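Local structure of MaoC-like dehydratase (Rhodospirillum rubrum, 3EXZ) at residues A[9-23]-A[93-107]. The protein probably catalyses the reversible hydration of an enoyl thioester to a 3-hydroxyacyl thioester, as a hot-dog-fold MaoC-like dehydratase. Residues are numbered along the deposited sequence; the frame is centred on the assembly and turned at random.
Sequences AVGDRFDSARHRVEA and RPGDELHVETTVLAI
Arg18 lays its guanidinium flat on the imidazole of His99, planes 22° apart, and its chain can be followed there atom by atom. CB and CG each come near both Glu97 OE1 and Leu98 O, Arg18 CB standing 3.6 Å from Glu97 OE1. Bends at chi2 and chi3 then fold the chain back over His99, bringing CD and NE above His99 CB. CZ rides over the ring near CG, and Arg18 NH2 ends 3.1 Å from His99 CD2, while NH1 leans toward ND1. The ring's edge is fixed by a hydrogen bond, His99 NE2 donating almost straight to Glu101 OE2. Asp15 OD1 comes within 3.2 Å of the ring carbon His99 CD2, its carboxylate nearly coplanar with the imidazole. With an alanine at His99, the guanidinium would probably lose the surface it stacks on and Glu101 OE2 this donor.

Beneath these side chains run two neighbouring strands of the antiparallel hot-dog sheet: 13-20, outermost within the chain, against 97-109, whose other edge pairs with strand 116-126. Their pairing slips by one residue between Asp15 and His19. Within that break Ser16 OG stands in for a backbone carbonyl, accepting from Val100 N at 2.7 Å and donating to Ala17 O; chi1 of 80° sets the hydroxyl between its own N and carbonyl carbon. On the sheet face that helix 57-72 covers, Val100 packs against Leu67.

Past the break, Arg20, its chain extended, slants across Glu97, and Arg20 NH1 makes a salt bridge to Glu97 OE2 at 3.2 Å, on the anti side and somewhat out of the carboxylate plane. Val21 is gripped through its backbone, N to Asp96 O and O from Gly95 N, while Val21 CG2 touches Leu98 CD1 at 3.6 Å.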
loop_
_atom_site.group_PDB
_atom_site.type_symbol
_atom_site.label_atom_id
_atom_site.label_comp_id
_atom_site.label_asym_id
_atom_site.label_seq_id
_atom_site.Cartn_x
_atom_site.Cartn_y
_atom_site.Cartn_z
ATOM N N ALA A 9 5.540 0.241 -24.471
ATOM C CA ALA A 9 5.570 1.575 -25.066
ATOM C C ALA A 9 4.608 2.516 -24.342
ATOM O O ALA A 9 3.531 2.105 -23.908
ATOM C CB ALA A 9 5.218 1.542 -26.558
ATOM N N VAL A 10 5.011 3.777 -24.204
ATOM C CA VAL A 10 4.182 4.798 -23.574
ATOM C C VAL A 10 2.785 4.736 -24.211
ATOM O O VAL A 10 2.649 4.734 -25.440
ATOM C CB VAL A 10 4.794 6.211 -23.801
ATOM C CG1 VAL A 10 3.864 7.293 -23.257
ATOM C CG2 VAL A 10 6.170 6.287 -23.134
ATOM N N GLY A 11 1.758 4.662 -23.369
ATOM C CA GLY A 11 0.388 4.606 -23.846
ATOM C C GLY A 11 -0.210 3.210 -23.807
ATOM O O GLY A 11 -1.418 3.038 -23.982
ATOM N N ASP A 12 0.628 2.203 -23.593
ATOM C CA ASP A 12 0.126 0.832 -23.541
ATOM C C ASP A 12 -0.848 0.642 -22.389
ATOM O O ASP A 12 -0.593 1.064 -21.263
ATOM C CB ASP A 12 1.276 -0.173 -23.418
ATOM C CG ASP A 12 1.979 -0.413 -24.738
ATOM O OD1 ASP A 12 1.333 -0.213 -25.794
ATOM O OD2 ASP A 12 3.160 -0.819 -24.723
ATOM N N ARG A 13 -1.972 0.002 -22.688
ATOM C CA ARG A 13 -3.002 -0.248 -21.698
ATOM C C ARG A 13 -3.129 -1.744 -21.422
ATOM O O ARG A 13 -3.087 -2.559 -22.340
ATOM C CB ARG A 13 -4.337 0.319 -22.196
ATOM C CG ARG A 13 -4.394 1.842 -22.265
ATOM C CD ARG A 13 -5.633 2.313 -23.028
ATOM N NE ARG A 13 -5.632 3.755 -23.285
ATOM C CZ ARG A 13 -5.028 4.343 -24.318
ATOM N NH1 ARG A 13 -4.368 3.621 -25.215
ATOM N NH2 ARG A 13 -5.077 5.663 -24.449
ATOM N N PHE A 14 -3.261 -2.087 -20.142
ATOM C CA PHE A 14 -3.410 -3.477 -19.705
ATOM C C PHE A 14 -4.613 -3.612 -18.785
ATOM O O PHE A 14 -4.925 -2.711 -18.004
ATOM C CB PHE A 14 -2.162 -3.948 -18.962
ATOM C CG PHE A 14 -0.936 -3.964 -19.808
ATOM C CD1 PHE A 14 -0.668 -5.038 -20.653
ATOM C CD2 PHE A 14 -0.095 -2.863 -19.834
ATOM C CE1 PHE A 14 0.417 -5.004 -21.520
ATOM C CE2 PHE A 14 0.993 -2.820 -20.700
ATOM C CZ PHE A 14 1.248 -3.892 -21.542
ATOM N N ASP A 15 -5.272 -4.759 -18.864
ATOM C CA ASP A 15 -6.446 -4.999 -18.062
ATOM C C ASP A 15 -6.400 -6.301 -17.319
ATOM O O ASP A 15 -6.006 -7.324 -17.870
ATOM C CB ASP A 15 -7.679 -4.913 -18.942
ATOM C CG ASP A 15 -8.508 -3.714 -18.606
ATOM O OD1 ASP A 15 -9.394 -3.842 -17.732
ATOM O OD2 ASP A 15 -8.257 -2.638 -19.190
ATOM N N SER A 16 -6.801 -6.269 -16.058
ATOM C CA SER A 16 -6.778 -7.468 -15.238
ATOM C C SER A 16 -8.126 -8.178 -15.255
ATOM O O SER A 16 -9.113 -7.659 -15.786
ATOM C CB SER A 16 -6.478 -7.098 -13.775
ATOM O OG SER A 16 -7.645 -6.622 -13.104
ATOM N N ALA A 17 -8.135 -9.386 -14.694
ATOM C CA ALA A 17 -9.368 -10.135 -14.529
ATOM C C ALA A 17 -10.049 -9.475 -13.297
ATOM O O ALA A 17 -9.507 -8.540 -12.677
ATOM C CB ALA A 17 -9.101 -11.603 -14.283
ATOM N N ARG A 18 -11.216 -9.983 -12.930
ATOM C CA ARG A 18 -12.016 -9.400 -11.869
ATOM C C ARG A 18 -11.908 -10.080 -10.531
ATOM O O ARG A 18 -11.501 -11.232 -10.444
ATOM C CB ARG A 18 -13.486 -9.354 -12.337
ATOM C CG ARG A 18 -13.974 -7.985 -12.836
ATOM C CD ARG A 18 -14.258 -7.957 -14.331
ATOM N NE ARG A 18 -13.141 -7.422 -15.110
ATOM C CZ ARG A 18 -13.241 -6.405 -15.968
ATOM N NH1 ARG A 18 -14.408 -5.796 -16.159
ATOM N NH2 ARG A 18 -12.172 -5.996 -16.642
ATOM N N HIS A 19 -12.248 -9.349 -9.481
ATOM C CA HIS A 19 -12.212 -9.918 -8.150
ATOM C C HIS A 19 -13.378 -9.342 -7.352
ATOM O O HIS A 19 -13.606 -8.128 -7.357
ATOM C CB HIS A 19 -10.877 -9.608 -7.462
ATOM C CG HIS A 19 -10.808 -10.055 -6.038
ATOM N ND1 HIS A 19 -10.429 -11.327 -5.667
ATOM C CD2 HIS A 19 -11.066 -9.388 -4.887
ATOM C CE1 HIS A 19 -10.446 -11.422 -4.348
ATOM N NE2 HIS A 19 -10.834 -10.259 -3.852
ATOM N N ARG A 20 -14.136 -10.218 -6.696
ATOM C CA ARG A 20 -15.267 -9.770 -5.893
ATOM C C ARG A 20 -14.894 -9.618 -4.410
ATOM O O ARG A 20 -14.386 -10.550 -3.776
ATOM C CB ARG A 20 -16.452 -10.740 -6.020
ATOM C CG ARG A 20 -17.791 -10.085 -5.709
ATOM C CD ARG A 20 -18.937 -11.083 -5.736
ATOM N NE ARG A 20 -20.215 -10.446 -5.423
ATOM C CZ ARG A 20 -20.893 -9.668 -6.261
ATOM N NH1 ARG A 20 -20.419 -9.428 -7.479
ATOM N NH2 ARG A 20 -22.042 -9.121 -5.878
ATOM N N VAL A 21 -15.142 -8.429 -3.865
ATOM C CA VAL A 21 -14.846 -8.152 -2.458
ATOM C C VAL A 21 -16.039 -8.470 -1.551
ATOM O O VAL A 21 -17.121 -7.897 -1.703
ATOM C CB VAL A 21 -14.463 -6.668 -2.235
ATOM C CG1 VAL A 21 -14.029 -6.461 -0.790
ATOM C CG2 VAL A 21 -13.333 -6.270 -3.171
ATOM N N GLU A 22 -15.844 -9.380 -0.605
ATOM C CA GLU A 22 -16.919 -9.750 0.311
ATOM C C GLU A 22 -16.660 -9.291 1.740
ATOM O O GLU A 22 -15.511 -9.171 2.186
ATOM C CB GLU A 22 -17.139 -11.257 0.296
ATOM C CG GLU A 22 -17.367 -11.824 -1.095
ATOM C CD GLU A 22 -18.795 -11.667 -1.606
ATOM O OE1 GLU A 22 -19.320 -10.531 -1.646
ATOM O OE2 GLU A 22 -19.397 -12.700 -1.967
ATOM N N ALA A 23 -17.756 -9.065 2.455
ATOM C CA ALA A 23 -17.721 -8.581 3.824
ATOM C C ALA A 23 -16.756 -9.322 4.732
ATOM O O ALA A 23 -15.944 -8.702 5.417
ATOM C CB ALA A 23 -19.129 -8.610 4.413
ATOM N N ARG A 93 -16.417 -1.209 -1.324
ATOM C CA ARG A 93 -17.567 -1.768 -0.620
ATOM C C ARG A 93 -17.741 -3.253 -0.795
ATOM O O ARG A 93 -17.312 -3.805 -1.808
ATOM C CB ARG A 93 -18.834 -1.113 -1.133
ATOM C CG ARG A 93 -18.871 0.414 -1.131
ATOM C CD ARG A 93 -18.854 0.941 0.289
ATOM N NE ARG A 93 -19.029 2.392 0.346
ATOM C CZ ARG A 93 -19.074 3.093 1.474
ATOM N NH1 ARG A 93 -18.951 2.478 2.644
ATOM N NH2 ARG A 93 -19.261 4.406 1.437
ATOM N N PRO A 94 -18.411 -3.921 0.172
ATOM C CA PRO A 94 -18.675 -5.364 0.106
ATOM C C PRO A 94 -19.577 -5.522 -1.126
ATOM O O PRO A 94 -20.471 -4.688 -1.357
ATOM C CB PRO A 94 -19.449 -5.651 1.391
ATOM C CG PRO A 94 -19.063 -4.556 2.318
ATOM C CD PRO A 94 -18.878 -3.340 1.445
ATOM N N GLY A 95 -19.363 -6.582 -1.903
ATOM C CA GLY A 95 -20.148 -6.840 -3.102
ATOM C C GLY A 95 -19.548 -6.221 -4.357
ATOM O O GLY A 95 -20.008 -6.493 -5.468
ATOM N N ASP A 96 -18.499 -5.421 -4.197
ATOM C CA ASP A 96 -17.885 -4.750 -5.337
ATOM C C ASP A 96 -17.053 -5.649 -6.241
ATOM O O ASP A 96 -16.326 -6.511 -5.758
ATOM C CB ASP A 96 -17.003 -3.578 -4.845
ATOM C CG ASP A 96 -17.793 -2.292 -4.567
ATOM O OD1 ASP A 96 -19.040 -2.306 -4.654
ATOM O OD2 ASP A 96 -17.151 -1.259 -4.255
ATOM N N GLU A 97 -17.202 -5.478 -7.554
ATOM C CA GLU A 97 -16.383 -6.226 -8.501
ATOM C C GLU A 97 -15.251 -5.293 -8.925
ATOM O O GLU A 97 -15.484 -4.251 -9.548
ATOM C CB GLU A 97 -17.158 -6.631 -9.751
ATOM C CG GLU A 97 -18.102 -7.795 -9.539
ATOM C CD GLU A 97 -17.452 -9.146 -9.781
ATOM O OE1 GLU A 97 -16.777 -9.289 -10.820
ATOM O OE2 GLU A 97 -17.623 -10.061 -8.941
ATOM N N LEU A 98 -14.026 -5.663 -8.581
ATOM C CA LEU A 98 -12.876 -4.860 -8.940
ATOM C C LEU A 98 -12.046 -5.477 -10.060
ATOM O O LEU A 98 -11.930 -6.705 -10.182
ATOM C CB LEU A 98 -11.937 -4.678 -7.732
ATOM C CG LEU A 98 -12.551 -4.218 -6.400
ATOM C CD1 LEU A 98 -11.462 -4.048 -5.345
ATOM C CD2 LEU A 98 -13.309 -2.909 -6.611
ATOM N N HIS A 99 -11.496 -4.604 -10.893
ATOM C CA HIS A 99 -10.562 -5.014 -11.923
ATOM C C HIS A 99 -9.614 -3.824 -12.064
ATOM O O HIS A 99 -9.957 -2.694 -11.693
ATOM C CB HIS A 99 -11.227 -5.346 -13.253
ATOM C CG HIS A 99 -11.681 -4.151 -14.006
ATOM N ND1 HIS A 99 -12.788 -3.421 -13.639
ATOM C CD2 HIS A 99 -11.151 -3.526 -15.081
ATOM C CE1 HIS A 99 -12.920 -2.394 -14.456
ATOM N NE2 HIS A 99 -11.938 -2.433 -15.340
ATOM N N VAL A 100 -8.415 -4.062 -12.578
ATOM C CA VAL A 100 -7.465 -2.975 -12.712
ATOM C C VAL A 100 -7.136 -2.633 -14.152
ATOM O O VAL A 100 -6.972 -3.527 -14.989
ATOM C CB VAL A 100 -6.142 -3.304 -11.983
ATOM C CG1 VAL A 100 -5.246 -2.055 -11.932
ATOM C CG2 VAL A 100 -6.434 -3.828 -10.577
ATOM N N GLU A 101 -7.089 -1.330 -14.437
ATOM C CA GLU A 101 -6.712 -0.829 -15.764
ATOM C C GLU A 101 -5.369 -0.071 -15.642
ATOM O O GLU A 101 -5.291 0.998 -15.030
ATOM C CB GLU A 101 -7.801 0.088 -16.335
ATOM C CG GLU A 101 -8.956 -0.687 -16.950
ATOM C CD GLU A 101 -10.109 0.205 -17.383
ATOM O OE1 GLU A 101 -9.881 1.423 -17.574
ATOM O OE2 GLU A 101 -11.241 -0.318 -17.533
ATOM N N THR A 102 -4.312 -0.621 -16.234
ATOM C CA THR A 102 -2.986 -0.015 -16.137
ATOM C C THR A 102 -2.489 0.639 -17.425
ATOM O O THR A 102 -2.638 0.080 -18.510
ATOM C CB THR A 102 -1.947 -1.083 -15.651
ATOM O OG1 THR A 102 -2.436 -1.714 -14.459
ATOM C CG2 THR A 102 -0.590 -0.435 -15.335
ATOM N N THR A 103 -1.917 1.834 -17.293
ATOM C CA THR A 103 -1.384 2.562 -18.446
ATOM C C THR A 103 0.084 2.926 -18.225
ATOM O O THR A 103 0.451 3.395 -17.146
ATOM C CB THR A 103 -2.144 3.901 -18.701
ATOM O OG1 THR A 103 -3.547 3.647 -18.836
ATOM C CG2 THR A 103 -1.627 4.592 -19.980
ATOM N N VAL A 104 0.922 2.678 -19.234
ATOM C CA VAL A 104 2.342 3.043 -19.180
ATOM C C VAL A 104 2.386 4.548 -19.529
ATOM O O VAL A 104 1.971 4.964 -20.617
ATOM C CB VAL A 104 3.178 2.255 -20.212
ATOM C CG1 VAL A 104 4.654 2.631 -20.080
ATOM C CG2 VAL A 104 2.987 0.758 -19.990
ATOM N N LEU A 105 2.893 5.356 -18.603
ATOM C CA LEU A 105 2.962 6.805 -18.775
ATOM C C LEU A 105 4.321 7.275 -19.245
ATOM O O LEU A 105 4.441 8.332 -19.867
ATOM C CB LEU A 105 2.626 7.515 -17.452
ATOM C CG LEU A 105 1.240 7.321 -16.817
ATOM C CD1 LEU A 105 1.020 8.374 -15.726
ATOM C CD2 LEU A 105 0.165 7.446 -17.891
ATOM N N ALA A 106 5.341 6.485 -18.934
ATOM C CA ALA A 106 6.705 6.820 -19.306
ATOM C C ALA A 106 7.667 5.643 -19.120
ATOM O O ALA A 106 7.447 4.776 -18.270
ATOM C CB ALA A 106 7.191 8.022 -18.462
ATOM N N ILE A 107 8.716 5.612 -19.945
ATOM C CA ILE A 107 9.774 4.596 -19.869
ATOM C C ILE A 107 11.063 5.413 -19.765
ATOM O O ILE A 107 11.340 6.271 -20.610
ATOM C CB ILE A 107 9.820 3.681 -21.110
ATOM C CG1 ILE A 107 8.604 2.753 -21.108
ATOM C CG2 ILE A 107 11.097 2.851 -21.093
ATOM C CD1 ILE A 107 7.752 2.898 -22.342
HETATM O O HOH W 1 -3.917 -3.636 -15.207
#